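PDB 7B04: nitrite oxidoreductase subunit A from Kuenenia stuttgartiensis, which belongs to the molybdopterin oxidoreductases, resembles subunit NarG, and contains an iron/sulfur cluster, a molybdenum atom and two bound MD1 molecules. Local coordinates for residues 571-577 with 776-781; 579-583 with 1079-1083; 230-235 with 707-711; 598-603 with 772-776; 98-102 with 780-784. All blocks are in the same frame, centred on the assembly; numbering follows the deposited sequence.

How the interactions relate
Five contacts gather round the loop that follows helix 767-774. Interactions 1, 2 and 3 are buried, whereas interactions 4 and 5 are only partly so. Interaction 3 lies closest to the chain's centre and holds a buried acid, E707, a threonine hydroxyl bond and a backbone bond; interaction 2, in contrast, is almost wholly apolar. Interactions 1 and 4 share G776, and interactions 1 and 5 share M780 and K781, so one short loop serves three contacts. F571 joins interactions 1 and 3 by packing on N710 and V233, while A573 bonds through its backbone to 1079-1083 of interaction 2. Interaction 4 joins an aspartate to a backbone amide and packs apolar groups on an arginine; interaction 5 is mainly leucine on tyrosine.

Interaction 1 (571-577 with 776-781); sequences FQASKWS and GSTTMK
T778 sits in the bend of 571-577 and forms the dense part of this contact. Its backbone N donates to Q572 O at 2.9 Å, and its side chain fills the space inside the bend. With chi1 at 68°, OG1 lies alongside the CB of Q572, leaving the methyl CG2 to meet S574 OG (3.4 Å) and the side chain of S577. Small serines suit these places because they can turn close round a beta-branched neighbour. A second tight point is aromatic: M780 CE stands over one face of the F571 ring, 3.7 Å from its centroid, and SD lies obliquely beside it, a Met-aromatic contact. S777 OG reaches the edge of the same ring, although its hydrogen bond goes back to L773 O.

The other side is partly exposed and borders the subunit B chain. W576 brings the edge of its indole to T778 O, and CZ2 approaches T778 CB at 3.8 Å; its NE1 bonds to Y407 of that chain. K781 runs past the indole and brings NZ very near S577 O, a contact so short that its details are doubtful; it also has a weak, long ion pair to D775. G776, at positive phi, lets its CA-H point at that same carbonyl oxygen. The chemistry implies a join resting on the bond from T778 N to Q572 O, with the lysine a tentative addition, while methyl and thioether groups fill the interior.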
# COMPACT_ATOMS: atom_id res chain seq x y z
N PHE B 571 1.86 21.16 -19.46
CA PHE B 571 2.41 21.66 -20.71
C PHE B 571 1.39 22.65 -21.29
O PHE B 571 0.76 22.43 -22.32
CB PHE B 571 2.71 20.52 -21.66
CG PHE B 571 3.67 19.50 -21.10
CD1 PHE B 571 5.04 19.66 -21.25
CD2 PHE B 571 3.20 18.39 -20.42
CE1 PHE B 571 5.92 18.73 -20.73
CE2 PHE B 571 4.08 17.45 -19.90
CZ PHE B 571 5.44 17.62 -20.05
N GLN B 572 1.25 23.77 -20.57
CA GLN B 572 0.17 24.71 -20.79
C GLN B 572 0.48 25.61 -21.98
O GLN B 572 1.55 26.22 -22.05
CB GLN B 572 -0.04 25.54 -19.52
CG GLN B 572 -1.21 26.50 -19.55
CD GLN B 572 -2.55 25.80 -19.66
OE1 GLN B 572 -3.28 26.01 -20.62
NE2 GLN B 572 -2.86 24.96 -18.68
N ALA B 573 -0.47 25.69 -22.91
CA ALA B 573 -0.30 26.49 -24.12
C ALA B 573 -0.78 27.92 -23.90
O ALA B 573 -1.78 28.16 -23.21
CB ALA B 573 -1.07 25.87 -25.28
N SER B 574 -0.07 28.87 -24.49
CA SER B 574 -0.44 30.28 -24.45
C SER B 574 0.28 30.99 -25.59
O SER B 574 1.08 30.40 -26.31
CB SER B 574 -0.13 30.91 -23.09
OG SER B 574 1.27 31.02 -22.87
N LYS B 575 -0.02 32.29 -25.75
CA LYS B 575 0.58 33.06 -26.83
C LYS B 575 2.08 33.25 -26.62
O LYS B 575 2.88 32.98 -27.52
CB LYS B 575 -0.12 34.42 -26.95
CG LYS B 575 -1.63 34.32 -26.95
N TRP B 576 2.48 33.70 -25.42
CA TRP B 576 3.91 33.89 -25.17
C TRP B 576 4.64 32.56 -25.10
O TRP B 576 5.84 32.50 -25.39
CB TRP B 576 4.12 34.70 -23.88
CG TRP B 576 3.80 33.94 -22.63
CD1 TRP B 576 2.61 33.91 -21.97
CD2 TRP B 576 4.70 33.10 -21.88
NE1 TRP B 576 2.71 33.10 -20.86
CE2 TRP B 576 3.98 32.59 -20.78
CE3 TRP B 576 6.04 32.72 -22.04
CZ2 TRP B 576 4.55 31.74 -19.84
CZ3 TRP B 576 6.60 31.87 -21.11
CH2 TRP B 576 5.86 31.39 -20.03
N SER B 577 3.94 31.49 -24.73
CA SER B 577 4.57 30.19 -24.52
C SER B 577 4.64 29.38 -25.81
O SER B 577 5.73 29.05 -26.29
CB SER B 577 3.82 29.41 -23.44
OG SER B 577 2.57 28.94 -23.93
N GLY B 776 7.60 25.91 -25.18
CA GLY B 776 6.21 25.96 -25.55
C GLY B 776 5.22 25.74 -24.42
O GLY B 776 4.01 25.71 -24.69
N SER B 777 5.68 25.62 -23.18
CA SER B 777 4.79 25.42 -22.04
C SER B 777 5.00 26.55 -21.04
O SER B 777 6.14 26.94 -20.76
CB SER B 777 5.05 24.07 -21.37
OG SER B 777 4.84 23.00 -22.27
N THR B 778 3.90 27.06 -20.49
CA THR B 778 3.99 28.16 -19.53
C THR B 778 4.83 27.78 -18.33
O THR B 778 5.53 28.63 -17.76
CB THR B 778 2.60 28.59 -19.07
OG1 THR B 778 2.01 27.55 -18.27
CG2 THR B 778 1.70 28.89 -20.26
N THR B 779 4.78 26.51 -17.93
CA THR B 779 5.49 26.05 -16.75
C THR B 779 6.89 25.54 -17.05
O THR B 779 7.65 25.30 -16.11
CB THR B 779 4.69 24.93 -16.07
OG1 THR B 779 4.60 23.81 -16.95
CG2 THR B 779 3.28 25.41 -15.74
N MET B 780 7.26 25.38 -18.32
CA MET B 780 8.52 24.72 -18.62
C MET B 780 9.35 25.34 -19.74
O MET B 780 10.44 24.84 -20.01
CB MET B 780 8.26 23.24 -18.96
CG MET B 780 8.06 22.36 -17.74
SD MET B 780 7.36 20.74 -18.13
CE MET B 780 5.61 21.12 -18.14
N LYS B 781 8.88 26.39 -20.41
CA LYS B 781 9.74 27.05 -21.38
C LYS B 781 10.93 27.67 -20.67
O LYS B 781 10.78 28.36 -19.66
CB LYS B 781 8.99 28.12 -22.18
CG LYS B 781 9.87 28.71 -23.29
CD LYS B 781 9.24 29.88 -24.02
CE LYS B 781 9.09 29.60 -25.50
NZ LYS B 781 8.09 28.55 -25.76

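Interaction 2 (579-583 with 1079-1083)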
# COMPACT_ATOMS: atom_id res chain seq x y z
N PRO B 579 2.58 26.10 -28.34
CA PRO B 579 1.55 25.06 -28.44
C PRO B 579 1.45 24.16 -27.22
O PRO B 579 0.39 23.56 -27.00
CB PRO B 579 1.98 24.26 -29.67
CG PRO B 579 3.47 24.40 -29.69
CD PRO B 579 3.76 25.79 -29.17
N GLY B 580 2.51 24.05 -26.42
CA GLY B 580 2.45 23.22 -25.24
C GLY B 580 2.26 21.76 -25.57
O GLY B 580 2.97 21.18 -26.41
N PHE B 581 1.27 21.14 -24.92
CA PHE B 581 1.01 19.72 -25.10
C PHE B 581 0.58 19.41 -26.53
O PHE B 581 0.81 18.29 -27.01
CB PHE B 581 -0.05 19.27 -24.10
CG PHE B 581 -0.30 17.79 -24.10
CD1 PHE B 581 0.62 16.91 -23.56
CD2 PHE B 581 -1.47 17.28 -24.63
CE1 PHE B 581 0.39 15.55 -23.55
CE2 PHE B 581 -1.71 15.92 -24.63
CZ PHE B 581 -0.78 15.06 -24.09
N TYR B 582 -0.03 20.38 -27.22
CA TYR B 582 -0.46 20.15 -28.60
C TYR B 582 0.72 19.89 -29.52
O TYR B 582 0.56 19.25 -30.57
CB TYR B 582 -1.27 21.34 -29.11
CG TYR B 582 -2.60 21.54 -28.43
CD1 TYR B 582 -3.65 20.64 -28.63
CD2 TYR B 582 -2.82 22.62 -27.60
CE1 TYR B 582 -4.87 20.82 -28.01
CE2 TYR B 582 -4.04 22.81 -26.98
CZ TYR B 582 -5.06 21.91 -27.19
OH TYR B 582 -6.28 22.09 -26.57
N GLY B 583 1.91 20.39 -29.17
CA GLY B 583 3.07 20.16 -30.01
C GLY B 583 3.38 18.69 -30.20
O GLY B 583 3.80 18.26 -31.28
N ILE B 1079 -5.64 22.38 -21.84
CA ILE B 1079 -4.26 22.41 -22.33
C ILE B 1079 -3.83 23.83 -22.68
O ILE B 1079 -2.65 24.18 -22.58
CB ILE B 1079 -4.10 21.48 -23.54
CG1 ILE B 1079 -4.43 20.04 -23.16
CG2 ILE B 1079 -2.69 21.55 -24.09
CD1 ILE B 1079 -3.49 19.45 -22.13
N GLY B 1080 -4.78 24.67 -23.08
CA GLY B 1080 -4.49 26.02 -23.53
C GLY B 1080 -5.18 27.07 -22.69
O GLY B 1080 -6.26 26.84 -22.13
N MET B 1081 -4.56 28.25 -22.60
CA MET B 1081 -5.18 29.39 -21.95
C MET B 1081 -6.28 29.93 -22.85
O MET B 1081 -6.16 31.02 -23.42
CB MET B 1081 -4.16 30.48 -21.63
CG MET B 1081 -3.18 30.13 -20.52
SD MET B 1081 -4.00 29.88 -18.93
CE MET B 1081 -4.49 31.56 -18.53
N LYS B 1082 -7.36 29.16 -22.99
CA LYS B 1082 -8.45 29.50 -23.89
C LYS B 1082 -9.74 28.91 -23.33
O LYS B 1082 -9.73 28.13 -22.38
CB LYS B 1082 -8.19 28.97 -25.31
CG LYS B 1082 -8.07 27.46 -25.37
CD LYS B 1082 -7.69 26.98 -26.76
CE LYS B 1082 -7.56 25.47 -26.80
NZ LYS B 1082 -7.16 24.97 -28.14
N PHE B 1083 -10.85 29.30 -23.94
CA PHE B 1083 -12.17 28.85 -23.53
C PHE B 1083 -12.78 27.97 -24.61
O PHE B 1083 -12.45 28.08 -25.79
CB PHE B 1083 -13.10 30.02 -23.25
CG PHE B 1083 -12.69 30.86 -22.08
CD1 PHE B 1083 -12.92 30.42 -20.79
CD2 PHE B 1083 -12.07 32.08 -22.27
CE1 PHE B 1083 -12.54 31.18 -19.71
CE2 PHE B 1083 -11.68 32.85 -21.19
CZ PHE B 1083 -11.92 32.40 -19.91
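I1079 packs against F581 and Y582 in a small apolar contact that joins the turn leading into helix 582-585 to the loop between strands 1075-1076 and 1083-1084. The branching of isoleucine suits the place, since its arms reach two aromatic residues at once. CG2 lies over one face of the Y582 ring, 3.4 Å from CE2, and also meets F581 CB at 3.5 Å. The other arm takes CD1 toward the F581 ring, which it approaches obliquely at 3.9 Å from CD2. F581 is itself held by Y237, whose ring meets it edge-to-face.

A type II' turn from P579 to Y582 presents the two aromatics. G580 occupies its second position with phi 64°, where glycine is at ease, and Y582 N closes the turn on P579 O at 3.2 Å. On the facing loop, G1080 passes close to the Y582 ring with no side chain of its own, and M1081 is the centre of an inverse gamma turn. Beyond it K1082 leaves its backbone with CG between N and the carbonyl carbon (chi1 62°), then runs fully extended so that NZ meets Y582 OH from the opposite direction. That bond is weak, at 3.4 Å. Backbone bonds from A573 to I1079 and M1081 tie the same loop to 571-577. The chemistry implies that hydrophobic burial of I1079 carries the contact, whereas the lysine and the phenol hydroxyl add a modest polar link at its partly exposed margin.

Interaction 3 (230-235 with 707-711); sequences LLGVIG and EITNS
T709 gives its hydroxyl to the carbonyl of L230, with OG1 2.6 Å from O and tilted 26° from the carbonyl plane. Setting OG1 anti to the backbone N (chi1 -179°) turns it across to the loop, a task that a short, beta-branched hydroxyl residue performs with little freedom. One residue back, V233 N donates to I708 O at 3.2 Å. E707 reaches further: its chain bends at chi2 and carries the carboxylate to the amides of I234 (a weak bond) and G235, whose N lies 3.1 Å from OE2. The exact position of OE2 is doubtful, so the finer sharing between these amides is uncertain, but G235, having no side chain, leaves room for the carboxylate to come close.

Outward from these bonds the contact is aliphatic. V233 and I708 lie side by side, V233 CB being 3.7 Å from I708 CG2, and I234 CG1 meets that same methyl at 4.1 Å. At the far end L230 CD2 rests on N710 O, 3.6 Å away. Strand 707-709 is an edge strand of a three-stranded antiparallel sheet, next to 716-720, and the loop covers it beside helix 767-774. L231 turns the other way, its side chain about 6 Å from a bound MD1. The chemistry implies that the T709 and V233 bonds join loop to strand, that the buried acid is probably accommodated by backbone N-H groups, and that branched aliphatics close over these links.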
# COMPACT_ATOMS: atom_id res chain seq x y z
N LEU B 230 0.72 11.22 -18.56
CA LEU B 230 1.66 12.07 -17.82
C LEU B 230 2.71 11.24 -17.10
O LEU B 230 3.76 11.76 -16.71
CB LEU B 230 0.93 12.94 -16.81
CG LEU B 230 1.60 14.22 -16.32
CD1 LEU B 230 1.90 15.17 -17.47
CD2 LEU B 230 0.70 14.91 -15.29
N LEU B 231 2.44 9.95 -16.91
CA LEU B 231 3.42 9.04 -16.31
C LEU B 231 4.66 8.89 -17.20
O LEU B 231 5.80 8.84 -16.69
CB LEU B 231 2.74 7.70 -16.04
CG LEU B 231 1.84 7.61 -14.80
CD1 LEU B 231 0.97 8.84 -14.49
CD2 LEU B 231 0.92 6.45 -15.07
N GLY B 232 4.47 8.81 -18.51
CA GLY B 232 5.49 9.15 -19.48
C GLY B 232 4.86 9.74 -20.71
O GLY B 232 4.07 9.08 -21.39
N VAL B 233 5.21 10.98 -21.05
CA VAL B 233 4.48 11.71 -22.08
C VAL B 233 4.85 11.19 -23.46
O VAL B 233 3.99 10.99 -24.32
CB VAL B 233 4.72 13.22 -21.95
CG1 VAL B 233 4.00 13.97 -23.06
CG2 VAL B 233 4.26 13.72 -20.59
N ILE B 234 6.14 10.98 -23.70
CA ILE B 234 6.60 10.52 -25.01
C ILE B 234 6.14 9.10 -25.26
O ILE B 234 5.61 8.77 -26.33
CB ILE B 234 8.12 10.66 -25.12
CG1 ILE B 234 8.55 12.06 -24.69
CG2 ILE B 234 8.58 10.40 -26.53
CD1 ILE B 234 8.00 13.16 -25.57
N GLY B 235 6.32 8.22 -24.28
CA GLY B 235 6.01 6.82 -24.47
C GLY B 235 4.53 6.48 -24.43
O GLY B 235 4.07 5.60 -25.16
N GLU B 707 12.46 9.89 -20.63
CA GLU B 707 11.03 10.09 -20.46
C GLU B 707 10.77 11.24 -19.49
O GLU B 707 11.53 11.47 -18.54
CB GLU B 707 10.35 8.82 -19.96
CG GLU B 707 8.85 8.86 -20.10
CD GLU B 707 8.42 9.00 -21.55
OE1 GLU B 707 9.03 8.34 -22.41
OE2 GLU B 707 7.50 9.78 -21.83
N ILE B 708 9.67 11.94 -19.72
CA ILE B 708 9.29 13.14 -18.98
C ILE B 708 7.99 12.87 -18.24
O ILE B 708 7.10 12.20 -18.76
CB ILE B 708 9.15 14.36 -19.92
CG1 ILE B 708 8.62 15.58 -19.17
CG2 ILE B 708 8.25 14.02 -21.10
CD1 ILE B 708 9.56 16.11 -18.13
N THR B 709 7.90 13.39 -17.01
CA THR B 709 6.66 13.29 -16.24
C THR B 709 6.55 14.50 -15.32
O THR B 709 7.55 15.13 -14.97
CB THR B 709 6.58 12.00 -15.41
OG1 THR B 709 5.33 11.98 -14.70
CG2 THR B 709 7.70 11.94 -14.40
N ASN B 710 5.32 14.78 -14.90
CA ASN B 710 5.01 15.82 -13.94
C ASN B 710 3.95 15.29 -12.99
O ASN B 710 3.51 14.14 -13.11
CB ASN B 710 4.50 17.10 -14.62
CG ASN B 710 5.36 17.55 -15.77
OD1 ASN B 710 6.59 17.59 -15.68
ND2 ASN B 710 4.72 17.91 -16.88
N SER B 711 3.54 16.11 -12.03
CA SER B 711 2.49 15.72 -11.11
C SER B 711 1.60 16.92 -10.81
O SER B 711 1.95 18.07 -11.08
CB SER B 711 3.07 15.14 -9.82
OG SER B 711 2.05 14.86 -8.88

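Interaction 4 (598-603 with 772-776); sequences ASAKDL and RLLDG
R772, near the end of helix 767-774, is met by L603 and A598 from the same side. Its chain is extended from CG to NE, which carries the guanidinium beyond the helix surface. L603 CD2 rests over one face of that group, 3.7 Å from NH1, while A598 CB approaches NH2 obliquely at 3.8 Å. The leucine methyl suits the flat face of an arginine, and the small alanine leaves room beside it; the N-H groups are directed to other partners: NH2 bonds to the carbonyls of D595 and N593, and NH1 forms a weak, long ion pair with E587. The backbone O of R772 also meets A600 CB, at 3.5 Å.

D775 is the first residue to leave helical geometry. With chi1 at -164° its CG is anti to the backbone N, and OD2 receives A600 N on its anti lone pair at 3.2 Å, a fairly straight bond (159° at the hydrogen). S599 OG adds a weak bond to the same oxygen. OD1 has a weak, long ion pair with K781, which probably steadies the carboxylate's negative charge.

G776 follows at phi 98°, and its CA comes within 3.9 Å of A600 CB; glycine here allows both the unusual backbone and the close neighbour. The end of helix 767-774 is thus covered by loop 598-603, which follows helix 582-585 and precedes helix 615-618 in the chain, and K601 NZ reaches W576 O in the loop after strand 558-561.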
# COMPACT_ATOMS: atom_id res chain seq x y z
N ALA B 598 14.28 22.67 -33.71
CA ALA B 598 13.03 23.37 -33.96
C ALA B 598 12.45 23.95 -32.67
O ALA B 598 12.19 23.22 -31.72
CB ALA B 598 12.02 22.41 -34.59
N SER B 599 12.28 25.27 -32.64
CA SER B 599 11.51 25.88 -31.56
C SER B 599 10.07 25.38 -31.61
O SER B 599 9.53 25.10 -32.68
CB SER B 599 11.54 27.41 -31.67
OG SER B 599 10.72 28.00 -30.67
N ALA B 600 9.46 25.25 -30.43
CA ALA B 600 8.09 24.74 -30.36
C ALA B 600 7.09 25.62 -31.10
O ALA B 600 6.00 25.15 -31.44
CB ALA B 600 7.66 24.58 -28.90
N LYS B 601 7.44 26.88 -31.36
CA LYS B 601 6.56 27.75 -32.13
C LYS B 601 6.74 27.57 -33.63
O LYS B 601 5.91 28.07 -34.40
CB LYS B 601 6.82 29.21 -31.75
CG LYS B 601 6.34 29.58 -30.35
CD LYS B 601 6.56 31.05 -30.05
CE LYS B 601 6.08 31.40 -28.65
NZ LYS B 601 6.30 32.84 -28.34
N ASP B 602 7.79 26.87 -34.06
CA ASP B 602 7.98 26.52 -35.46
C ASP B 602 7.22 25.26 -35.85
O ASP B 602 7.37 24.79 -36.99
CB ASP B 602 9.47 26.33 -35.76
CG ASP B 602 10.26 27.61 -35.60
OD1 ASP B 602 9.70 28.70 -35.81
OD2 ASP B 602 11.46 27.53 -35.24
N LEU B 603 6.42 24.70 -34.95
CA LEU B 603 5.68 23.48 -35.22
C LEU B 603 4.30 23.80 -35.79
O LEU B 603 3.65 24.76 -35.37
CB LEU B 603 5.52 22.65 -33.94
CG LEU B 603 6.79 22.12 -33.28
CD1 LEU B 603 6.45 21.47 -31.94
CD2 LEU B 603 7.49 21.14 -34.19
N ARG B 772 10.67 20.06 -27.33
CA ARG B 772 9.52 20.71 -27.94
C ARG B 772 8.34 20.79 -27.00
O ARG B 772 7.41 21.56 -27.25
CB ARG B 772 9.11 19.96 -29.22
CG ARG B 772 10.11 20.06 -30.36
CD ARG B 772 9.60 19.30 -31.57
NE ARG B 772 10.56 19.31 -32.67
CZ ARG B 772 10.37 18.67 -33.82
NH1 ARG B 772 9.31 17.89 -33.98
NH2 ARG B 772 11.29 18.73 -34.78
N LEU B 773 8.32 19.98 -25.94
CA LEU B 773 7.30 20.09 -24.90
C LEU B 773 7.70 21.05 -23.79
O LEU B 773 6.87 21.82 -23.32
CB LEU B 773 7.00 18.71 -24.32
CG LEU B 773 6.21 17.79 -25.25
CD1 LEU B 773 6.14 16.38 -24.69
CD2 LEU B 773 4.82 18.36 -25.46
N LEU B 774 8.97 21.01 -23.37
CA LEU B 774 9.47 21.98 -22.41
C LEU B 774 9.34 23.39 -22.97
O LEU B 774 8.63 24.23 -22.42
CB LEU B 774 10.92 21.67 -22.05
CG LEU B 774 11.16 20.38 -21.26
CD1 LEU B 774 12.63 20.05 -21.25
CD2 LEU B 774 10.63 20.52 -19.84
N ASP B 775 10.01 23.64 -24.09
CA ASP B 775 9.76 24.86 -24.84
C ASP B 775 8.33 24.81 -25.36
O ASP B 775 7.88 23.79 -25.89
CB ASP B 775 10.76 24.99 -25.99
CG ASP B 775 10.82 26.39 -26.57
OD1 ASP B 775 11.35 27.29 -25.90
OD2 ASP B 775 10.33 26.57 -27.70
N GLY B 776 7.60 25.91 -25.18
CA GLY B 776 6.21 25.96 -25.55
C GLY B 776 5.22 25.74 -24.42
O GLY B 776 4.01 25.71 -24.69

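Interaction 5 (98-102 with 780-784)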
# COMPACT_ATOMS: atom_id res chain seq x y z
N TYR B 98 16.08 20.25 -4.99
CA TYR B 98 15.20 20.60 -6.10
C TYR B 98 15.09 22.13 -6.21
O TYR B 98 14.93 22.82 -5.21
CB TYR B 98 13.81 19.99 -5.91
CG TYR B 98 13.75 18.48 -5.95
CD1 TYR B 98 14.88 17.71 -6.24
CD2 TYR B 98 12.56 17.81 -5.71
CE1 TYR B 98 14.82 16.33 -6.27
CE2 TYR B 98 12.49 16.43 -5.73
CZ TYR B 98 13.62 15.70 -6.02
OH TYR B 98 13.54 14.33 -6.05
N SER B 99 15.14 22.64 -7.45
CA SER B 99 15.12 24.08 -7.71
C SER B 99 14.58 24.32 -9.13
O SER B 99 14.44 23.38 -9.91
CB SER B 99 16.51 24.68 -7.51
OG SER B 99 17.39 24.24 -8.53
N ASP B 100 14.32 25.58 -9.43
CA ASP B 100 13.78 25.99 -10.74
C ASP B 100 14.80 26.89 -11.44
O ASP B 100 15.79 27.23 -10.84
CB ASP B 100 12.43 26.66 -10.57
CG ASP B 100 12.50 27.95 -9.81
OD1 ASP B 100 11.67 28.16 -8.97
OD2 ASP B 100 13.37 28.73 -10.11
N LEU B 101 14.40 27.41 -12.59
CA LEU B 101 15.24 28.30 -13.43
C LEU B 101 15.61 29.54 -12.63
O LEU B 101 16.73 29.99 -12.75
CB LEU B 101 14.37 28.78 -14.58
CG LEU B 101 14.30 27.90 -15.81
CD1 LEU B 101 13.06 28.22 -16.58
CD2 LEU B 101 15.50 28.13 -16.69
N TYR B 102 14.66 30.09 -11.89
CA TYR B 102 14.88 31.36 -11.17
C TYR B 102 15.80 31.18 -9.98
O TYR B 102 16.19 32.19 -9.40
CB TYR B 102 13.54 31.96 -10.78
CG TYR B 102 12.69 32.32 -11.96
CD1 TYR B 102 12.86 33.51 -12.62
CD2 TYR B 102 11.75 31.44 -12.44
CE1 TYR B 102 12.09 33.84 -13.71
CE2 TYR B 102 10.96 31.75 -13.53
CZ TYR B 102 11.13 32.95 -14.17
OH TYR B 102 10.37 33.24 -15.25
N MET B 780 7.26 25.38 -18.32
CA MET B 780 8.52 24.72 -18.62
C MET B 780 9.35 25.34 -19.74
O MET B 780 10.44 24.84 -20.01
CB MET B 780 8.26 23.24 -18.96
CG MET B 780 8.06 22.36 -17.74
SD MET B 780 7.36 20.74 -18.13
CE MET B 780 5.61 21.12 -18.14
N LYS B 781 8.88 26.39 -20.41
CA LYS B 781 9.74 27.05 -21.38
C LYS B 781 10.93 27.67 -20.67
O LYS B 781 10.78 28.36 -19.66
CB LYS B 781 8.99 28.12 -22.18
CG LYS B 781 9.87 28.71 -23.29
CD LYS B 781 9.24 29.88 -24.02
CE LYS B 781 9.09 29.60 -25.50
NZ LYS B 781 8.09 28.55 -25.76
N GLY B 782 12.13 27.41 -21.18
CA GLY B 782 13.37 27.78 -20.53
C GLY B 782 14.12 26.59 -20.00
O GLY B 782 15.35 26.66 -19.83
N TYR B 783 13.42 25.49 -19.74
CA TYR B 783 14.03 24.24 -19.32
C TYR B 783 14.47 23.45 -20.54
O TYR B 783 13.81 23.47 -21.58
CB TYR B 783 13.06 23.40 -18.50
CG TYR B 783 12.90 23.86 -17.08
CD1 TYR B 783 13.99 23.91 -16.22
CD2 TYR B 783 11.66 24.23 -16.60
CE1 TYR B 783 13.83 24.33 -14.92
CE2 TYR B 783 11.50 24.65 -15.31
CZ TYR B 783 12.58 24.70 -14.48
OH TYR B 783 12.40 25.12 -13.20
N THR B 784 15.58 22.75 -20.40
CA THR B 784 16.06 21.88 -21.45
C THR B 784 16.13 20.46 -20.90
O THR B 784 16.46 20.26 -19.73
CB THR B 784 17.43 22.38 -21.92
OG1 THR B 784 17.27 23.48 -22.82
CG2 THR B 784 18.20 21.29 -22.63
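L101 places its side chain over one face of the Y783 ring, making a CH-pi contact in which CG is 3.9 Å from the ring centroid and 20° off the normal. The torsions of both residues bring this about. L101 holds CG anti to its carbonyl carbon (chi1 -87°), which leans the branch point over the CE1 side of the ring and sends its methyls past the ring to the facing backbone: CD2 meets G782 O at 3.5 Å and CD1 meets K781 O at 3.8 Å. In Y783 a chi1 of -78° extends the phenol toward 98-102, where D100 CA lies at the edge of the ring, near its plane. L101 N lies 3.1 Å from Y783 OH; this is at best a weak bond, and the hydroxyl's position is doubtful.

Residues M780 to Y783 form a type II beta turn, closed by Y783 N on M780 O at 3.1 Å. G782 takes its third position with phi 110°, a conformation natural to glycine, and its slim backbone allows the leucine methyls to settle on the turn.

The carboxylate of D100 is engaged by the amides that follow it, not by the tyrosine. OD2 meets Y102 N at 2.6 Å in a weak bond and also accepts from N104 N, so an aspartate suits this bend by gathering those amides. OD1 forms a weak, long ion pair with R402 of the subunit B chain. Behind the contact, Y783 meets Y793 edge-to-face and packs on A799 of strand 798-800, while L101 touches L802.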